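Long-range contacts in alpha-n-acetylglucosaminidase family protein (Clostridium perfringens, PDB 4A41), which binds galactose through a family 32 carbohydrate-binding module, probably helping a family 89 alpha-N-acetylglucosaminidase to hold on to its glycan targets: residues A32-E37 against G45-A50; T57-K62 against G150-A155. One frame throughout, in Å; residues are numbered along the deposited sequence. Where two conformers were deposited one is given.

Contact 1. Residues A32-E37 against G45-A50; sequences ATATSE and GLAKFA. With CA (calcium ion), chain B.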
loop_
_atom_site.group_PDB
_atom_site.type_symbol
_atom_site.label_atom_id
_atom_site.label_comp_id
_atom_site.label_asym_id
_atom_site.label_seq_id
_atom_site.Cartn_x
_atom_site.Cartn_y
_atom_site.Cartn_z
ATOM N N ALA A 32 3.277 -8.187 -4.676
ATOM C CA ALA A 32 2.819 -7.602 -3.419
ATOM C C ALA A 32 2.785 -8.659 -2.328
ATOM O O ALA A 32 2.313 -9.793 -2.555
ATOM C CB ALA A 32 1.425 -6.970 -3.616
ATOM N N THR A 33 3.356 -8.312 -1.170
ATOM C CA THR A 33 3.257 -9.127 0.039
ATOM C C THR A 33 2.811 -8.193 1.166
ATOM O O THR A 33 2.916 -6.976 1.054
ATOM C CB THR A 33 4.573 -9.821 0.379
ATOM O OG1 THR A 33 5.611 -8.841 0.538
ATOM C CG2 THR A 33 4.963 -10.815 -0.738
ATOM N N ALA A 34 2.267 -8.750 2.236
ATOM C CA ALA A 34 1.843 -7.917 3.346
ATOM C C ALA A 34 2.053 -8.650 4.643
ATOM O O ALA A 34 2.092 -9.883 4.679
ATOM C CB ALA A 34 0.377 -7.544 3.201
ATOM N N THR A 35 2.155 -7.876 5.705
ATOM C CA THR A 35 2.296 -8.493 7.030
ATOM C C THR A 35 1.007 -9.165 7.481
ATOM O O THR A 35 1.027 -10.061 8.344
ATOM C CB THR A 35 2.768 -7.479 8.054
ATOM O OG1 THR A 35 1.871 -6.368 8.106
ATOM C CG2 THR A 35 4.243 -7.021 7.731
ATOM N N SER A 36 -0.113 -8.716 6.928
ATOM C CA SER A 36 -1.412 -9.280 7.260
ATOM C C SER A 36 -2.257 -9.119 6.014
ATOM O O SER A 36 -2.231 -8.072 5.406
ATOM C CB SER A 36 -2.008 -8.465 8.401
ATOM O OG SER A 36 -3.293 -8.905 8.781
ATOM N N GLU A 37 -2.986 -10.166 5.641
ATOM C CA GLU A 37 -3.961 -10.063 4.568
ATOM C C GLU A 37 -5.153 -10.958 4.881
ATOM O O GLU A 37 -5.003 -12.102 5.329
ATOM C CB GLU A 37 -3.344 -10.400 3.192
ATOM C CG GLU A 37 -2.983 -11.905 3.043
ATOM C CD GLU A 37 -2.317 -12.296 1.718
ATOM O OE1 GLU A 37 -2.031 -11.426 0.874
ATOM O OE2 GLU A 37 -2.049 -13.530 1.536
ATOM N N GLY A 45 -9.177 -10.038 0.648
ATOM C CA GLY A 45 -8.299 -8.937 1.019
ATOM C C GLY A 45 -6.844 -9.255 0.731
ATOM O O GLY A 45 -5.964 -8.702 1.393
ATOM N N LEU A 46 -6.594 -10.131 -0.249
ATOM C CA LEU A 46 -5.216 -10.518 -0.589
ATOM C C LEU A 46 -4.384 -9.309 -0.994
ATOM O O LEU A 46 -4.886 -8.413 -1.666
ATOM C CB LEU A 46 -5.199 -11.510 -1.736
ATOM C CG LEU A 46 -5.922 -12.817 -1.420
ATOM C CD1 LEU A 46 -5.825 -13.730 -2.666
ATOM C CD2 LEU A 46 -5.357 -13.515 -0.180
ATOM N N ALA A 47 -3.120 -9.269 -0.568
ATOM C CA ALA A 47 -2.197 -8.191 -0.975
ATOM C C ALA A 47 -2.142 -7.930 -2.484
ATOM O O ALA A 47 -2.095 -6.756 -2.938
ATOM C CB ALA A 47 -0.802 -8.490 -0.466
ATOM N N LYS A 48 -2.184 -9.001 -3.262
ATOM C CA LYS A 48 -2.122 -8.830 -4.713
ATOM C C LYS A 48 -3.284 -8.023 -5.303
ATOM O O LYS A 48 -3.177 -7.448 -6.402
ATOM C CB LYS A 48 -1.992 -10.179 -5.408
ATOM C CG LYS A 48 -3.237 -11.048 -5.398
ATOM C CD LYS A 48 -2.919 -12.357 -6.122
ATOM C CE LYS A 48 -4.148 -13.229 -6.219
ATOM N NZ LYS A 48 -3.856 -14.411 -7.118
ATOM N N PHE A 49 -4.377 -7.943 -4.547
ATOM C CA PHE A 49 -5.492 -7.120 -4.986
ATOM C C PHE A 49 -5.158 -5.629 -4.998
ATOM O O PHE A 49 -5.860 -4.850 -5.601
ATOM C CB PHE A 49 -6.726 -7.331 -4.101
ATOM C CG PHE A 49 -7.354 -8.690 -4.235
ATOM C CD1 PHE A 49 -7.108 -9.508 -5.345
ATOM C CD2 PHE A 49 -8.180 -9.163 -3.238
ATOM C CE1 PHE A 49 -7.715 -10.775 -5.441
ATOM C CE2 PHE A 49 -8.803 -10.427 -3.350
ATOM C CZ PHE A 49 -8.568 -11.202 -4.444
ATOM N N ALA A 50 -4.067 -5.226 -4.343
ATOM C CA ALA A 50 -3.701 -3.782 -4.340
ATOM C C ALA A 50 -3.012 -3.362 -5.644
ATOM O O ALA A 50 -2.777 -2.200 -5.859
ATOM C CB ALA A 50 -2.803 -3.465 -3.108
HETATM CA CA CA B . -7.373 -3.533 -6.772
HETATM O O HOH W 1 -1.581 -11.727 -2.081
#

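Contact 2. Residues T57-K62 against G150-A155; sequences TIWHTK and GFASAA. With CA (calcium ion), chain B; GAL (beta-D-galactopyranose), chain C.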
loop_
_atom_site.group_PDB
_atom_site.type_symbol
_atom_site.label_atom_id
_atom_site.label_comp_id
_atom_site.label_asym_id
_atom_site.label_seq_id
_atom_site.Cartn_x
_atom_site.Cartn_y
_atom_site.Cartn_z
ATOM N N THR A 57 -11.344 -4.099 -6.160
ATOM C CA THR A 57 -10.675 -5.117 -5.340
ATOM C C THR A 57 -9.641 -4.442 -4.449
ATOM O O THR A 57 -8.939 -3.504 -4.874
ATOM C CB THR A 57 -9.967 -6.177 -6.181
ATOM O OG1 THR A 57 -8.865 -5.584 -6.889
ATOM C CG2 THR A 57 -10.892 -6.771 -7.226
ATOM N N ILE A 58 -9.534 -4.943 -3.220
ATOM C CA ILE A 58 -8.672 -4.287 -2.247
ATOM C C ILE A 58 -7.835 -5.286 -1.466
ATOM O O ILE A 58 -8.265 -6.416 -1.201
ATOM C CB ILE A 58 -9.504 -3.391 -1.253
ATOM C CG1 ILE A 58 -10.326 -4.251 -0.263
ATOM C CG2 ILE A 58 -10.357 -2.360 -2.051
ATOM C CD1 ILE A 58 -11.233 -3.456 0.681
ATOM N N TRP A 59 -6.608 -4.886 -1.125
ATOM C CA TRP A 59 -5.912 -5.515 0.010
ATOM C C TRP A 59 -6.634 -5.066 1.266
ATOM O O TRP A 59 -7.063 -3.900 1.351
ATOM C CB TRP A 59 -4.470 -5.021 0.086
ATOM C CG TRP A 59 -3.789 -5.313 1.390
ATOM C CD1 TRP A 59 -3.560 -6.543 1.942
ATOM C CD2 TRP A 59 -3.252 -4.354 2.313
ATOM N NE1 TRP A 59 -2.920 -6.409 3.157
ATOM C CE2 TRP A 59 -2.706 -5.080 3.401
ATOM C CE3 TRP A 59 -3.161 -2.941 2.316
ATOM C CZ2 TRP A 59 -2.094 -4.450 4.489
ATOM C CZ3 TRP A 59 -2.534 -2.311 3.396
ATOM C CH2 TRP A 59 -1.997 -3.073 4.462
ATOM N N HIS A 60 -6.788 -5.971 2.218
ATOM C CA HIS A 60 -7.343 -5.597 3.534
ATOM C C HIS A 60 -6.619 -6.431 4.574
ATOM O O HIS A 60 -6.363 -7.638 4.358
ATOM C CB HIS A 60 -8.860 -5.931 3.572
ATOM C CG HIS A 60 -9.648 -5.298 4.696
ATOM N ND1 HIS A 60 -9.460 -5.610 6.030
ATOM C CD2 HIS A 60 -10.675 -4.404 4.661
ATOM C CE1 HIS A 60 -10.347 -4.958 6.764
ATOM N NE2 HIS A 60 -11.094 -4.220 5.963
ATOM N N THR A 61 -6.266 -5.819 5.697
ATOM C CA THR A 61 -5.636 -6.562 6.778
ATOM C C THR A 61 -6.579 -7.685 7.244
ATOM O O THR A 61 -7.804 -7.575 7.113
ATOM C CB THR A 61 -5.281 -5.634 7.978
ATOM O OG1 THR A 61 -6.403 -4.790 8.289
ATOM C CG2 THR A 61 -4.053 -4.740 7.631
ATOM N N LYS A 62 -5.989 -8.741 7.807
ATOM C CA LYS A 62 -6.749 -9.884 8.333
ATOM C C LYS A 62 -7.677 -9.473 9.461
ATOM O O LYS A 62 -7.269 -8.772 10.392
ATOM C CB LYS A 62 -5.785 -10.965 8.823
ATOM C CG LYS A 62 -6.431 -12.137 9.594
ATOM C CD LYS A 62 -7.379 -12.909 8.702
ATOM C CE LYS A 62 -7.822 -14.199 9.366
ATOM N NZ LYS A 62 -6.763 -15.226 9.284
ATOM N N GLY A 150 -9.512 0.642 12.664
ATOM C CA GLY A 150 -8.320 -0.096 13.083
ATOM C C GLY A 150 -7.874 -1.174 12.104
ATOM O O GLY A 150 -7.049 -2.010 12.449
ATOM N N PHE A 151 -8.433 -1.140 10.893
ATOM C CA PHE A 151 -8.024 -1.994 9.782
ATOM C C PHE A 151 -7.159 -1.135 8.846
ATOM O O PHE A 151 -7.109 0.071 8.978
ATOM C CB PHE A 151 -9.261 -2.431 8.996
ATOM C CG PHE A 151 -10.380 -2.976 9.859
ATOM C CD1 PHE A 151 -10.300 -4.240 10.402
ATOM C CD2 PHE A 151 -11.544 -2.220 10.070
ATOM C CE1 PHE A 151 -11.353 -4.748 11.204
ATOM C CE2 PHE A 151 -12.597 -2.721 10.866
ATOM C CZ PHE A 151 -12.495 -3.974 11.422
ATOM N N ALA A 152 -6.483 -1.792 7.908
ATOM C CA ALA A 152 -5.888 -1.076 6.773
ATOM C C ALA A 152 -6.320 -1.731 5.492
ATOM O O ALA A 152 -6.385 -2.972 5.396
ATOM C CB ALA A 152 -4.377 -1.056 6.883
ATOM N N SER A 153 -6.609 -0.901 4.493
ATOM C CA SER A 153 -6.981 -1.435 3.183
ATOM C C SER A 153 -6.489 -0.528 2.071
ATOM O O SER A 153 -6.146 0.627 2.318
ATOM C CB SER A 153 -8.508 -1.672 3.069
ATOM O OG SER A 153 -9.226 -0.457 3.242
ATOM N N ALA A 154 -6.419 -1.065 0.849
ATOM C CA ALA A 154 -5.970 -0.281 -0.319
ATOM C C ALA A 154 -6.527 -0.882 -1.594
ATOM O O ALA A 154 -6.369 -2.090 -1.815
ATOM C CB ALA A 154 -4.416 -0.250 -0.394
ATOM N N ALA A 155 -7.180 -0.052 -2.413
ATOM C CA ALA A 155 -7.723 -0.555 -3.684
ATOM C C ALA A 155 -6.628 -0.673 -4.721
ATOM O O ALA A 155 -6.512 -1.706 -5.370
ATOM C CB ALA A 155 -8.852 0.341 -4.201
HETATM CA CA CA B . -7.373 -3.533 -6.772
HETATM C C1 GAL C . -17.008 -5.075 6.570
HETATM C C2 GAL C . -16.298 -4.508 5.354
HETATM C C3 GAL C . -15.028 -5.337 5.128
HETATM C C4 GAL C . -14.193 -5.361 6.401
HETATM C C5 GAL C . -15.045 -5.883 7.562
HETATM C C6 GAL C . -14.262 -5.923 8.873
HETATM O O1 GAL C . -18.121 -4.263 6.822
HETATM O O2 GAL C . -17.145 -4.514 4.206
HETATM O O3 GAL C . -14.340 -4.777 4.017
HETATM O O4 GAL C . -13.730 -4.025 6.688
HETATM O O5 GAL C . -16.140 -4.995 7.687
HETATM O O6 GAL C . -15.015 -6.546 9.914
#

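Contact 1. Residues A32-E37 against G45-A50
E37 reaches across to the start of the 3-10 segment that begins at A47 and takes the backbone N-H of A47 on its carboxylate: A47 N to E37 OE1 is 2.8 Å, nearly straight at 169°. The N-H comes to the anti side of OE1, 28° out of the carboxylate plane. CG of E37 sits between its own backbone N and carbonyl carbon (chi1 69°), and from there the chain runs extended to the acid. OE1 has a second partner, a water that donates to it and accepts from K48 N, so the acid holds two successive N-H groups of the 3-10 segment, one directly and one through water. The other oxygen, OE2, lies against the methyl CD2 of L46 at 3.7 Å. In this beta-sandwich of the F5/8 type C family, 31-34 is an edge strand, and A47 points its methyl at it. A47 CB lies 4.1 Å from A32 CB and 4.0 Å from A34 CB, while A32 CB also rests on A47 O. W59, on strand 59-60 of the other sheet, touches A34, E37 and A47. CB of L46, just before the 3-10 segment, stands 4.0 Å above the centre of the F49 ring, and F49 O binds the calcium ion at 2.3 Å.

Contact 2. Residues T57-K62 against G150-A155
W59 and A154 form an antiparallel hydrogen-bonded pair, joining the short edge strand 59-60 to strand 153-160 in the smaller sheet of the beta-sandwich fold. W59 N donates a hydrogen bond to A154 O, and A154 N donates one back to W59 O. One step on, H60 and S153 make the non-hydrogen-bonded pair, and T61 N then donates to A152 O at 2.9 Å. The ladder ends with a side chain standing in for backbone: OG1 of T61, set between its own N and carbonyl carbon (chi1 47°), accepts from A152 N in an almost straight bond of 172°.

The tight part is the buried body of the contact, where W59, I58 and H60 lie among the alanines. The six-membered ring of the indole has CH2 at 3.9 Å from A152 CB, while A154 CB approaches CE3 at the ring edge, near its plane. A152 O lies over one face, toward the rim, and the indole NE1 donates to S36 O.

The F151 end is looser, partly exposed beside the sugar. The F151 and H60 rings meet obliquely, planes at 50°, with H60 CE1 3.5 Å from F151 CB. H60 ND1 donates to T61 O in the imidazole plane and on a carbonyl lone pair, which fixes the ring's rotation; NE2 is hydrogen-bonded to galactose O4 at 2.7 Å. F151 CZ lies 3.7 Å from galactose C6; E44, R91 and N96 supply further hydrogen bonds to the sugar.

At the other end of the ladder, I58 CG2 packs on A155, and the two segments close on calcium. T57 O and A155 O come within 3.1 Å of each other because both bind the ion, which T57 also holds through OG1 at 2.5 Å.

Contact 2 is the buried one, whereas contact 1 is only partly buried, with K48 exposed. They lie side by side, centres about 8 Å apart, and share the calcium ion: F49 comes from contact 1, T57 and A155 from contact 2, with D52, K54 and E156 completing the site. The segments also meet directly, since S36 of contact 1 probably hydrogen-bonds through OG to K62 N. Their chemistry follows their places. Contact 1 sets a 3-10 segment against an edge strand of the five-stranded sheet and the loop that follows it, through the E37 carboxylate, a water and alanine methyls; contact 2 pairs strands of the four-stranded sheet by backbone bonds and extends to the galactose pocket.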